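Local coordinates for protein serpin 2 (Anopheles gambiae, PDB 3PZF) that inhibits clip-domain serine proteases of the mosquito hemolymph, trapping CLIPB9 in a covalent complex, and so holds back melanization in the immune response, at residues K49-L54 and L179-Y184. Numbering follows the deposited sequence.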
ATOM      1  N   LYS A  49       0.110  -8.621  -1.186  1.00 20.36           N
ATOM      2  CA  LYS A  49       0.811  -9.902  -1.266  1.00 20.40           C
ATOM      3  C   LYS A  49       0.519 -10.762  -0.040  1.00 25.26           C
ATOM      4  O   LYS A  49       0.400 -11.983  -0.150  1.00 22.66           O
ATOM      5  CB  LYS A  49       2.312  -9.687  -1.463  1.00 20.75           C
ATOM      6  CG  LYS A  49       2.588  -8.887  -2.737  1.00 19.23           C
ATOM      7  CD  LYS A  49       4.082  -9.028  -3.165  1.00 21.09           C
ATOM      8  CE  LYS A  49       5.040  -8.316  -2.226  1.00 27.57           C
ATOM      9  NZ  LYS A  49       6.453  -8.281  -2.835  1.00 22.52           N
ATOM     10  N   ILE A  50       0.394 -10.134   1.123  1.00 18.67           N
ATOM     11  CA  ILE A  50      -0.033 -10.868   2.324  1.00 21.98           C
ATOM     12  C   ILE A  50      -1.412 -11.551   2.102  1.00 18.11           C
ATOM     13  O   ILE A  50      -1.605 -12.718   2.498  1.00 19.69           O
ATOM     14  CB  ILE A  50      -0.133  -9.934   3.568  1.00 23.73           C
ATOM     15  CG1 ILE A  50       1.248  -9.386   3.969  1.00 24.43           C
ATOM     16  CG2 ILE A  50      -0.727 -10.695   4.758  1.00 23.25           C
ATOM     17  CD1 ILE A  50       2.267 -10.447   4.243  1.00 30.24           C
ATOM     18  N   LEU A  51      -2.357 -10.829   1.514  1.00 19.64           N
ATOM     19  CA  LEU A  51      -3.706 -11.373   1.262  1.00 19.95           C
ATOM     20  C   LEU A  51      -3.630 -12.577   0.345  1.00 25.38           C
ATOM     21  O   LEU A  51      -4.277 -13.608   0.561  1.00 21.23           O
ATOM     22  CB  LEU A  51      -4.612 -10.321   0.583  1.00 19.23           C
ATOM     23  CG  LEU A  51      -4.786  -9.041   1.379  1.00 25.52           C
ATOM     24  CD1 LEU A  51      -5.814  -8.091   0.712  1.00 20.92           C
ATOM     25  CD2 LEU A  51      -5.225  -9.431   2.780  1.00 27.81           C
ATOM     26  N   LEU A  52      -2.856 -12.425  -0.713  1.00 21.31           N
ATOM     27  CA  LEU A  52      -2.666 -13.505  -1.673  1.00 26.22           C
ATOM     28  C   LEU A  52      -1.989 -14.705  -1.036  1.00 25.24           C
ATOM     29  O   LEU A  52      -2.341 -15.832  -1.346  1.00 24.22           O
ATOM     30  CB  LEU A  52      -1.861 -13.026  -2.875  1.00 24.59           C
ATOM     31  CG  LEU A  52      -2.555 -11.946  -3.718  1.00 25.75           C
ATOM     32  CD1 LEU A  52      -1.590 -11.440  -4.802  1.00 26.25           C
ATOM     33  CD2 LEU A  52      -3.831 -12.519  -4.327  1.00 27.11           C
ATOM     34  N   THR A  53      -1.041 -14.469  -0.133  1.00 19.33           N
ATOM     35  CA  THR A  53      -0.350 -15.573   0.520  1.00 21.22           C
ATOM     36  C   THR A  53      -1.304 -16.248   1.507  1.00 22.92           C
ATOM     37  O   THR A  53      -1.304 -17.466   1.615  1.00 25.43           O
ATOM     38  CB  THR A  53       0.940 -15.116   1.202  1.00 22.22           C
ATOM     39  OG1 THR A  53       1.772 -14.471   0.224  1.00 22.55           O
ATOM     40  CG2 THR A  53       1.729 -16.364   1.799  1.00 22.28           C
ATOM     41  N   LEU A  54      -2.178 -15.491   2.173  1.00 20.00           N
ATOM     42  CA  LEU A  54      -3.182 -16.168   3.050  1.00 18.10           C
ATOM     43  C   LEU A  54      -4.096 -17.066   2.232  1.00 23.35           C
ATOM     44  O   LEU A  54      -4.480 -18.156   2.660  1.00 21.55           O
ATOM     45  CB  LEU A  54      -3.996 -15.142   3.821  1.00 17.63           C
ATOM     46  CG  LEU A  54      -3.231 -14.517   5.004  1.00 23.48           C
ATOM     47  CD1 LEU A  54      -3.886 -13.192   5.381  1.00 23.89           C
ATOM     48  CD2 LEU A  54      -3.162 -15.475   6.233  1.00 21.92           C
ATOM     49  N   LEU A 179     -12.620 -10.791   2.510  1.00 25.97           N
ATOM     50  CA  LEU A 179     -11.281 -10.680   3.044  1.00 22.33           C
ATOM     51  C   LEU A 179     -11.005  -9.190   3.023  1.00 27.18           C
ATOM     52  O   LEU A 179     -11.097  -8.575   1.963  1.00 25.19           O
ATOM     53  CB  LEU A 179     -10.294 -11.419   2.136  1.00 19.28           C
ATOM     54  CG  LEU A 179      -8.804 -11.302   2.469  1.00 23.46           C
ATOM     55  CD1 LEU A 179      -8.508 -11.647   3.920  1.00 22.76           C
ATOM     56  CD2 LEU A 179      -7.969 -12.208   1.542  1.00 24.37           C
ATOM     57  N   VAL A 180     -10.665  -8.614   4.177  1.00 23.58           N
ATOM     58  CA  VAL A 180     -10.549  -7.156   4.309  1.00 24.12           C
ATOM     59  C   VAL A 180      -9.169  -6.829   4.824  1.00 26.75           C
ATOM     60  O   VAL A 180      -8.701  -7.463   5.753  1.00 22.17           O
ATOM     61  CB  VAL A 180     -11.601  -6.614   5.306  1.00 32.73           C
ATOM     62  CG1 VAL A 180     -11.452  -5.094   5.474  1.00 38.07           C
ATOM     63  CG2 VAL A 180     -12.994  -6.933   4.817  1.00 30.11           C
ATOM     64  N   ASN A 181      -8.506  -5.855   4.202  1.00 25.45           N
ATOM     65  CA  ASN A 181      -7.228  -5.388   4.678  1.00 21.95           C
ATOM     66  C   ASN A 181      -7.208  -3.866   4.772  1.00 22.51           C
ATOM     67  O   ASN A 181      -7.672  -3.175   3.873  1.00 19.54           O
ATOM     68  CB  ASN A 181      -6.105  -5.837   3.743  1.00 19.36           C
ATOM     69  CG  ASN A 181      -4.770  -5.221   4.107  1.00 23.17           C
ATOM     70  OD1 ASN A 181      -4.068  -5.696   5.008  1.00 26.15           O
ATOM     71  ND2 ASN A 181      -4.422  -4.161   3.429  1.00 19.04           N
ATOM     72  N   VAL A 182      -6.663  -3.357   5.867  1.00 18.92           N
ATOM     73  CA  VAL A 182      -6.470  -1.922   6.018  1.00 20.60           C
ATOM     74  C   VAL A 182      -5.071  -1.672   6.564  1.00 21.86           C
ATOM     75  O   VAL A 182      -4.416  -2.558   7.106  1.00 23.73           O
ATOM     76  CB  VAL A 182      -7.527  -1.251   6.945  1.00 22.70           C
ATOM     77  CG1 VAL A 182      -8.931  -1.357   6.334  1.00 21.91           C
ATOM     78  CG2 VAL A 182      -7.522  -1.891   8.322  1.00 27.88           C
ATOM     79  N   ILE A 183      -4.606  -0.441   6.403  1.00 23.34           N
ATOM     80  CA  ILE A 183      -3.277  -0.079   6.861  1.00 18.56           C
ATOM     81  C   ILE A 183      -3.340   1.337   7.389  1.00 27.76           C
ATOM     82  O   ILE A 183      -4.157   2.137   6.927  1.00 26.63           O
ATOM     83  CB  ILE A 183      -2.239  -0.157   5.743  1.00 22.26           C
ATOM     84  CG1 ILE A 183      -0.836   0.073   6.328  1.00 21.04           C
ATOM     85  CG2 ILE A 183      -2.578   0.872   4.650  1.00 22.86           C
ATOM     86  CD1 ILE A 183       0.304  -0.178   5.324  1.00 26.44           C
ATOM     87  N   TYR A 184      -2.527   1.620   8.398  1.00 22.25           N
ATOM     88  CA  TYR A 184      -2.540   2.936   9.036  1.00 27.14           C
ATOM     89  C   TYR A 184      -1.107   3.288   9.370  1.00 25.67           C
ATOM     90  O   TYR A 184      -0.315   2.407   9.741  1.00 23.99           O
ATOM     91  CB  TYR A 184      -3.408   2.913  10.300  1.00 33.24           C
ATOM     92  CG  TYR A 184      -3.115   4.040  11.269  1.00 31.38           C
ATOM     93  CD1 TYR A 184      -3.736   5.272  11.137  1.00 32.15           C
ATOM     94  CD2 TYR A 184      -2.204   3.872  12.306  1.00 29.74           C
ATOM     95  CE1 TYR A 184      -3.476   6.309  12.034  1.00 36.67           C
ATOM     96  CE2 TYR A 184      -1.938   4.894  13.206  1.00 34.18           C
ATOM     97  CZ  TYR A 184      -2.572   6.108  13.064  1.00 38.14           C
ATOM     98  OH  TYR A 184      -2.297   7.123  13.952  1.00 44.50           O
TER
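L51 lies against L179 and N181 together, which stand two apart on the strand and send their side chains to the same face of it. Its isobutyl group works as a fork: both methyls rest on the N181 methylene, with CD1 and CD2 of L51 each 3.8 Å from CB of N181. CD2 also leans on L179, 4.1 Å from its CG, while nearer the helix backbone L179 CD2 comes to 4.0 Å from L51 CB. With CG anti to the carbonyl carbon (chi1 -59°), the L51 side chain turns back towards the N-terminal end of the helix, which brings its two methyls up to N181.

N181 divides its side chain between two tasks. Its CG stands anti to the backbone N (chi1 173°), and the amide continues past the leucine: the aliphatic CB does the touching, whereas OD1 is hydrogen-bonded to the hydroxyl OG1 of T110, on the neighbouring strand 105-115. That bond satisfies the buried amide oxygen and should restrain the amide's rotation.

The touching is carbon on carbon, and all three residues are buried. Strand 177-188 belongs to beta-sheet A of the serpin fold, running between strands 105-115 and 332-341; L179 and N181 share backbone hydrogen bonds with the latter. As in other serpins, helix 45-58 against these two parallel strands marks the shutter region, where sheet A parts to admit the reactive loop during inhibition. The helix's far side packs on helix 83-98, and helix 144-158 covers the sheet's other face, meeting V180 and V182.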